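Local coordinates for ribosomal protein S2-related protein (Deinococcus radiodurans, PDB 2JH3) that binds a 4Fe-4S cluster and resembles the chelatases in fold, and may act as a sirohydrochlorin ferrochelatase, at residues Leu195-Leu209 with Leu228-His242. Residues are numbered along the deposited sequence; the frame is centred on the assembly and turned at random.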
loop_
_atom_site.group_PDB
_atom_site.type_symbol
_atom_site.label_atom_id
_atom_site.label_comp_id
_atom_site.label_asym_id
_atom_site.label_seq_id
_atom_site.Cartn_x
_atom_site.Cartn_y
_atom_site.Cartn_z
ATOM N N LEU A 195 39.250 -10.952 -5.013
ATOM C CA LEU A 195 38.881 -12.269 -5.527
ATOM C C LEU A 195 39.185 -12.441 -7.028
ATOM O O LEU A 195 39.456 -13.546 -7.473
ATOM C CB LEU A 195 37.382 -12.464 -5.272
ATOM C CG LEU A 195 36.728 -13.723 -5.792
ATOM C CD1 LEU A 195 37.314 -14.954 -5.185
ATOM C CD2 LEU A 195 35.212 -13.696 -5.555
ATOM N N SER A 196 39.105 -11.350 -7.799
ATOM C CA SER A 196 39.425 -11.352 -9.234
ATOM C C SER A 196 40.921 -11.652 -9.503
ATOM O O SER A 196 41.303 -11.939 -10.610
ATOM C CB SER A 196 38.967 -10.043 -9.867
ATOM O OG SER A 196 39.773 -9.000 -9.405
ATOM N N GLU A 197 41.744 -11.681 -8.453
ATOM C CA GLU A 197 43.120 -12.053 -8.532
ATOM C C GLU A 197 43.426 -13.345 -7.731
ATOM O O GLU A 197 44.581 -13.634 -7.396
ATOM C CB GLU A 197 43.934 -10.902 -7.944
ATOM C CG GLU A 197 43.814 -9.571 -8.677
ATOM C CD GLU A 197 44.580 -9.582 -9.994
ATOM O OE1 GLU A 197 44.114 -8.937 -10.967
ATOM O OE2 GLU A 197 45.642 -10.251 -10.049
ATOM N N TRP A 198 42.426 -14.150 -7.430
ATOM C CA TRP A 198 42.636 -15.263 -6.464
ATOM C C TRP A 198 43.738 -16.279 -6.816
ATOM O O TRP A 198 44.410 -16.766 -5.919
ATOM C CB TRP A 198 41.317 -16.018 -6.147
ATOM C CG TRP A 198 40.743 -16.884 -7.234
ATOM C CD1 TRP A 198 39.716 -16.562 -8.083
ATOM C CD2 TRP A 198 41.099 -18.238 -7.547
ATOM N NE1 TRP A 198 39.447 -17.600 -8.943
ATOM C CE2 TRP A 198 40.283 -18.647 -8.637
ATOM C CE3 TRP A 198 42.094 -19.110 -7.090
ATOM C CZ2 TRP A 198 40.418 -19.907 -9.257
ATOM C CZ3 TRP A 198 42.220 -20.347 -7.695
ATOM C CH2 TRP A 198 41.398 -20.735 -8.779
ATOM N N PRO A 199 43.895 -16.656 -8.099
ATOM C CA PRO A 199 44.956 -17.628 -8.397
ATOM C C PRO A 199 46.402 -17.127 -8.057
ATOM O O PRO A 199 47.298 -17.951 -7.882
ATOM C CB PRO A 199 44.747 -17.905 -9.893
ATOM C CG PRO A 199 43.324 -17.430 -10.191
ATOM C CD PRO A 199 43.158 -16.277 -9.321
ATOM N N SER A 200 46.603 -15.810 -7.926
ATOM C CA SER A 200 47.869 -15.240 -7.443
ATOM C C SER A 200 48.230 -15.672 -6.012
ATOM O O SER A 200 49.380 -15.464 -5.561
ATOM C CB SER A 200 47.810 -13.719 -7.462
ATOM O OG SER A 200 47.014 -13.185 -6.414
ATOM N N ARG A 201 47.266 -16.272 -5.302
ATOM C CA ARG A 201 47.463 -16.676 -3.914
ATOM C C ARG A 201 47.325 -18.179 -3.719
ATOM O O ARG A 201 47.163 -18.649 -2.615
ATOM C CB ARG A 201 46.476 -15.914 -3.008
ATOM C CG ARG A 201 46.892 -14.469 -2.684
ATOM C CD ARG A 201 48.266 -14.431 -1.901
ATOM N NE ARG A 201 48.541 -13.066 -1.458
ATOM C CZ ARG A 201 49.061 -12.124 -2.240
ATOM N NH1 ARG A 201 49.387 -12.426 -3.493
ATOM N NH2 ARG A 201 49.238 -10.874 -1.786
ATOM N N VAL A 202 47.381 -18.953 -4.779
ATOM C CA VAL A 202 47.167 -20.388 -4.650
ATOM C C VAL A 202 48.311 -21.079 -5.340
ATOM O O VAL A 202 48.570 -20.810 -6.523
ATOM C CB VAL A 202 45.840 -20.840 -5.296
ATOM C CG1 VAL A 202 45.737 -22.368 -5.410
ATOM C CG2 VAL A 202 44.675 -20.306 -4.516
ATOM N N GLU A 203 48.973 -21.961 -4.587
ATOM C CA GLU A 203 50.091 -22.754 -5.083
ATOM C C GLU A 203 49.783 -24.251 -5.113
ATOM O O GLU A 203 50.565 -25.024 -5.664
ATOM C CB GLU A 203 51.322 -22.462 -4.247
ATOM C CG GLU A 203 51.895 -21.068 -4.542
ATOM C CD GLU A 203 52.534 -20.402 -3.324
ATOM O OE1 GLU A 203 53.253 -21.107 -2.564
ATOM O OE2 GLU A 203 52.331 -19.170 -3.130
ATOM N N ALA A 204 48.655 -24.664 -4.550
ATOM C CA ALA A 204 48.170 -26.028 -4.703
ATOM C C ALA A 204 47.476 -26.222 -6.051
ATOM O O ALA A 204 47.175 -25.258 -6.767
ATOM C CB ALA A 204 47.185 -26.373 -3.557
ATOM N N GLY A 205 47.196 -27.473 -6.386
ATOM C CA GLY A 205 46.505 -27.806 -7.600
ATOM C C GLY A 205 45.009 -27.727 -7.538
ATOM O O GLY A 205 44.341 -28.034 -8.523
ATOM N N GLN A 206 44.469 -27.388 -6.363
ATOM C CA GLN A 206 43.028 -27.073 -6.211
ATOM C C GLN A 206 42.804 -26.025 -5.130
ATOM O O GLN A 206 43.707 -25.738 -4.313
ATOM C CB GLN A 206 42.218 -28.282 -5.842
ATOM C CG GLN A 206 42.054 -29.255 -6.940
ATOM C CD GLN A 206 40.827 -30.098 -6.711
ATOM O OE1 GLN A 206 40.690 -30.730 -5.662
ATOM N NE2 GLN A 206 39.901 -30.077 -7.675
ATOM N N ALA A 207 41.599 -25.447 -5.179
ATOM C CA ALA A 207 41.189 -24.404 -4.229
ATOM C C ALA A 207 39.717 -24.548 -3.873
ATOM O O ALA A 207 38.919 -25.025 -4.679
ATOM C CB ALA A 207 41.464 -23.021 -4.831
ATOM N N VAL A 208 39.370 -24.115 -2.649
ATOM C CA VAL A 208 37.961 -24.035 -2.181
ATOM C C VAL A 208 37.666 -22.608 -1.580
ATOM O O VAL A 208 38.425 -22.079 -0.757
ATOM C CB VAL A 208 37.581 -25.178 -1.190
ATOM C CG1 VAL A 208 38.481 -25.152 0.037
ATOM C CG2 VAL A 208 36.052 -25.142 -0.855
ATOM N N LEU A 209 36.602 -21.994 -2.074
ATOM C CA LEU A 209 36.260 -20.677 -1.617
ATOM C C LEU A 209 35.112 -20.777 -0.591
ATOM O O LEU A 209 34.046 -21.322 -0.875
ATOM C CB LEU A 209 35.862 -19.798 -2.786
ATOM C CG LEU A 209 35.427 -18.386 -2.448
ATOM C CD1 LEU A 209 36.602 -17.541 -2.027
ATOM C CD2 LEU A 209 34.791 -17.785 -3.634
ATOM N N LEU A 228 35.072 -13.986 -10.438
ATOM C CA LEU A 228 35.562 -15.310 -10.798
ATOM C C LEU A 228 35.828 -15.423 -12.329
ATOM O O LEU A 228 36.704 -16.161 -12.757
ATOM C CB LEU A 228 34.598 -16.413 -10.284
ATOM C CG LEU A 228 34.530 -16.686 -8.763
ATOM C CD1 LEU A 228 33.623 -17.866 -8.483
ATOM C CD2 LEU A 228 35.894 -16.985 -8.185
ATOM N N ALA A 229 35.034 -14.730 -13.131
ATOM C CA ALA A 229 35.221 -14.660 -14.607
ATOM C C ALA A 229 36.449 -13.882 -14.989
ATOM O O ALA A 229 37.154 -14.245 -15.910
ATOM C CB ALA A 229 34.021 -13.999 -15.231
ATOM N N GLN A 230 36.690 -12.792 -14.285
ATOM C CA GLN A 230 37.900 -12.020 -14.430
ATOM C C GLN A 230 39.114 -12.799 -13.999
ATOM O O GLN A 230 40.083 -12.765 -14.712
ATOM C CB GLN A 230 37.842 -10.735 -13.630
ATOM C CG GLN A 230 36.864 -9.768 -14.172
ATOM C CD GLN A 230 36.557 -8.635 -13.199
ATOM O OE1 GLN A 230 37.232 -8.472 -12.154
ATOM N NE2 GLN A 230 35.553 -7.804 -13.557
ATOM N N ALA A 231 39.090 -13.461 -12.837
ATOM C CA ALA A 231 40.205 -14.322 -12.460
ATOM C C ALA A 231 40.492 -15.363 -13.557
ATOM O O ALA A 231 41.648 -15.623 -13.907
ATOM C CB ALA A 231 39.931 -15.028 -11.162
ATOM N N ALA A 232 39.447 -15.995 -14.071
ATOM C CA ALA A 232 39.645 -17.079 -15.055
ATOM C C ALA A 232 40.337 -16.579 -16.360
ATOM O O ALA A 232 41.193 -17.289 -16.927
ATOM C CB ALA A 232 38.291 -17.807 -15.362
ATOM N N GLU A 233 40.035 -15.349 -16.810
ATOM C CA GLU A 233 40.737 -14.762 -17.984
ATOM C C GLU A 233 42.141 -14.343 -17.705
ATOM O O GLU A 233 43.007 -14.501 -18.550
ATOM C CB GLU A 233 40.068 -13.493 -18.524
ATOM C CG GLU A 233 38.637 -13.526 -18.819
ATOM C CD GLU A 233 38.114 -12.152 -19.297
ATOM O OE1 GLU A 233 38.712 -11.074 -18.939
ATOM O OE2 GLU A 233 37.066 -12.162 -19.975
ATOM N N ARG A 234 42.354 -13.672 -16.586
ATOM C CA ARG A 234 43.647 -13.169 -16.229
ATOM C C ARG A 234 44.581 -14.307 -15.936
ATOM O O ARG A 234 45.789 -14.131 -16.005
ATOM C CB ARG A 234 43.576 -12.290 -14.997
ATOM C CG ARG A 234 42.927 -11.010 -15.210
ATOM C CD ARG A 234 42.580 -10.382 -13.869
ATOM N NE ARG A 234 41.583 -9.331 -14.027
ATOM C CZ ARG A 234 41.199 -8.511 -13.067
ATOM N NH1 ARG A 234 41.714 -8.643 -11.854
ATOM N NH2 ARG A 234 40.262 -7.600 -13.305
ATOM N N PHE A 235 44.029 -15.472 -15.605
ATOM C CA PHE A 235 44.814 -16.613 -15.079
ATOM C C PHE A 235 44.260 -17.851 -15.716
ATOM O O PHE A 235 43.644 -18.694 -15.036
ATOM C CB PHE A 235 44.692 -16.743 -13.539
ATOM C CG PHE A 235 45.290 -15.577 -12.729
ATOM C CD1 PHE A 235 46.604 -15.632 -12.258
ATOM C CD2 PHE A 235 44.517 -14.494 -12.367
ATOM C CE1 PHE A 235 47.119 -14.592 -11.450
ATOM C CE2 PHE A 235 45.023 -13.464 -11.598
ATOM C CZ PHE A 235 46.306 -13.517 -11.124
ATOM N N PRO A 236 44.470 -18.005 -17.044
ATOM C CA PRO A 236 43.905 -19.124 -17.773
ATOM C C PRO A 236 44.453 -20.459 -17.232
ATOM O O PRO A 236 43.813 -21.465 -17.367
ATOM C CB PRO A 236 44.369 -18.871 -19.241
ATOM C CG PRO A 236 45.507 -17.876 -19.135
ATOM C CD PRO A 236 45.260 -17.088 -17.932
ATOM N N GLN A 237 45.607 -20.417 -16.594
ATOM C CA GLN A 237 46.209 -21.599 -15.957
ATOM C C GLN A 237 45.705 -21.923 -14.521
ATOM O O GLN A 237 46.199 -22.876 -13.886
ATOM C CB GLN A 237 47.717 -21.385 -15.909
ATOM C CG GLN A 237 48.252 -20.439 -14.844
ATOM C CD GLN A 237 48.161 -18.976 -15.192
ATOM O OE1 GLN A 237 47.472 -18.583 -16.129
ATOM N NE2 GLN A 237 48.831 -18.149 -14.414
ATOM N N ALA A 238 44.753 -21.133 -14.002
ATOM C CA ALA A 238 44.250 -21.328 -12.601
ATOM C C ALA A 238 43.762 -22.771 -12.395
ATOM O O ALA A 238 43.182 -23.343 -13.316
ATOM C CB ALA A 238 43.123 -20.376 -12.337
ATOM N N PRO A 239 43.944 -23.359 -11.169
ATOM C CA PRO A 239 43.383 -24.691 -10.869
ATOM C C PRO A 239 41.886 -24.663 -10.649
ATOM O O PRO A 239 41.291 -23.572 -10.581
ATOM C CB PRO A 239 44.084 -25.090 -9.567
ATOM C CG PRO A 239 44.550 -23.829 -8.943
ATOM C CD PRO A 239 44.655 -22.773 -10.015
ATOM N N PRO A 240 41.257 -25.842 -10.506
ATOM C CA PRO A 240 39.807 -25.854 -10.313
ATOM C C PRO A 240 39.423 -25.230 -8.940
ATOM O O PRO A 240 40.110 -25.426 -7.961
ATOM C CB PRO A 240 39.429 -27.342 -10.372
ATOM C CG PRO A 240 40.711 -28.104 -10.350
ATOM C CD PRO A 240 41.865 -27.180 -10.445
ATOM N N LEU A 241 38.362 -24.431 -8.932
ATOM C CA LEU A 241 37.868 -23.762 -7.706
ATOM C C LEU A 241 36.517 -24.337 -7.344
ATOM O O LEU A 241 35.566 -24.194 -8.112
ATOM C CB LEU A 241 37.676 -22.267 -7.930
ATOM C CG LEU A 241 37.307 -21.506 -6.641
ATOM C CD1 LEU A 241 38.425 -21.586 -5.616
ATOM C CD2 LEU A 241 37.020 -20.055 -6.975
ATOM N N HIS A 242 36.417 -24.930 -6.165
ATOM C CA HIS A 242 35.095 -25.257 -5.631
ATOM C C HIS A 242 34.528 -24.096 -4.766
ATOM O O HIS A 242 35.151 -23.630 -3.813
ATOM C CB HIS A 242 35.151 -26.577 -4.878
ATOM C CG HIS A 242 35.937 -27.628 -5.600
ATOM N ND1 HIS A 242 35.413 -28.361 -6.647
ATOM C CD2 HIS A 242 37.218 -28.034 -5.447
ATOM C CE1 HIS A 242 36.346 -29.193 -7.093
ATOM N NE2 HIS A 242 37.450 -29.008 -6.386
HETATM O O HOH W 1 37.887 -18.092 -11.404
#
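W198 and L228 meet through a shared water, a worked example of how a buried indole N-H is satisfied through a water that passes the bond on to a backbone carbonyl: NE1 of W198 donates a hydrogen bond to the water at 3.0 Å, and the water donates onward to the backbone O of L228 at 2.6 Å. With CG lying between its backbone N and carbonyl carbon (chi1 71°), the indole of W198 is sandwiched, P199 CG over one face and L241 CD2 over the other. P199 in turn lays its CB over the F235 ring, a CH-pi contact. Near the C-terminal end of helix 218-234, R234 NH1 forms a salt bridge with E197 OE1 at 2.6 Å, although the hydrogen bond within it is weak and bent (121°). E197 O accepts from both N and OG of S200, which ties down the 3-10 turn. Main-chain groups pair in parallel register: A207 N donates to P240 O, H242 N to A207 O, and L209 N to H242 O at 2.8 Å. These bonds join strand 207-211 to edge strand 241-243 of the parallel sheet, completing a beta-alpha-beta unit through helix 218-234, while strand 144-149 flanks 207-211 on its other side.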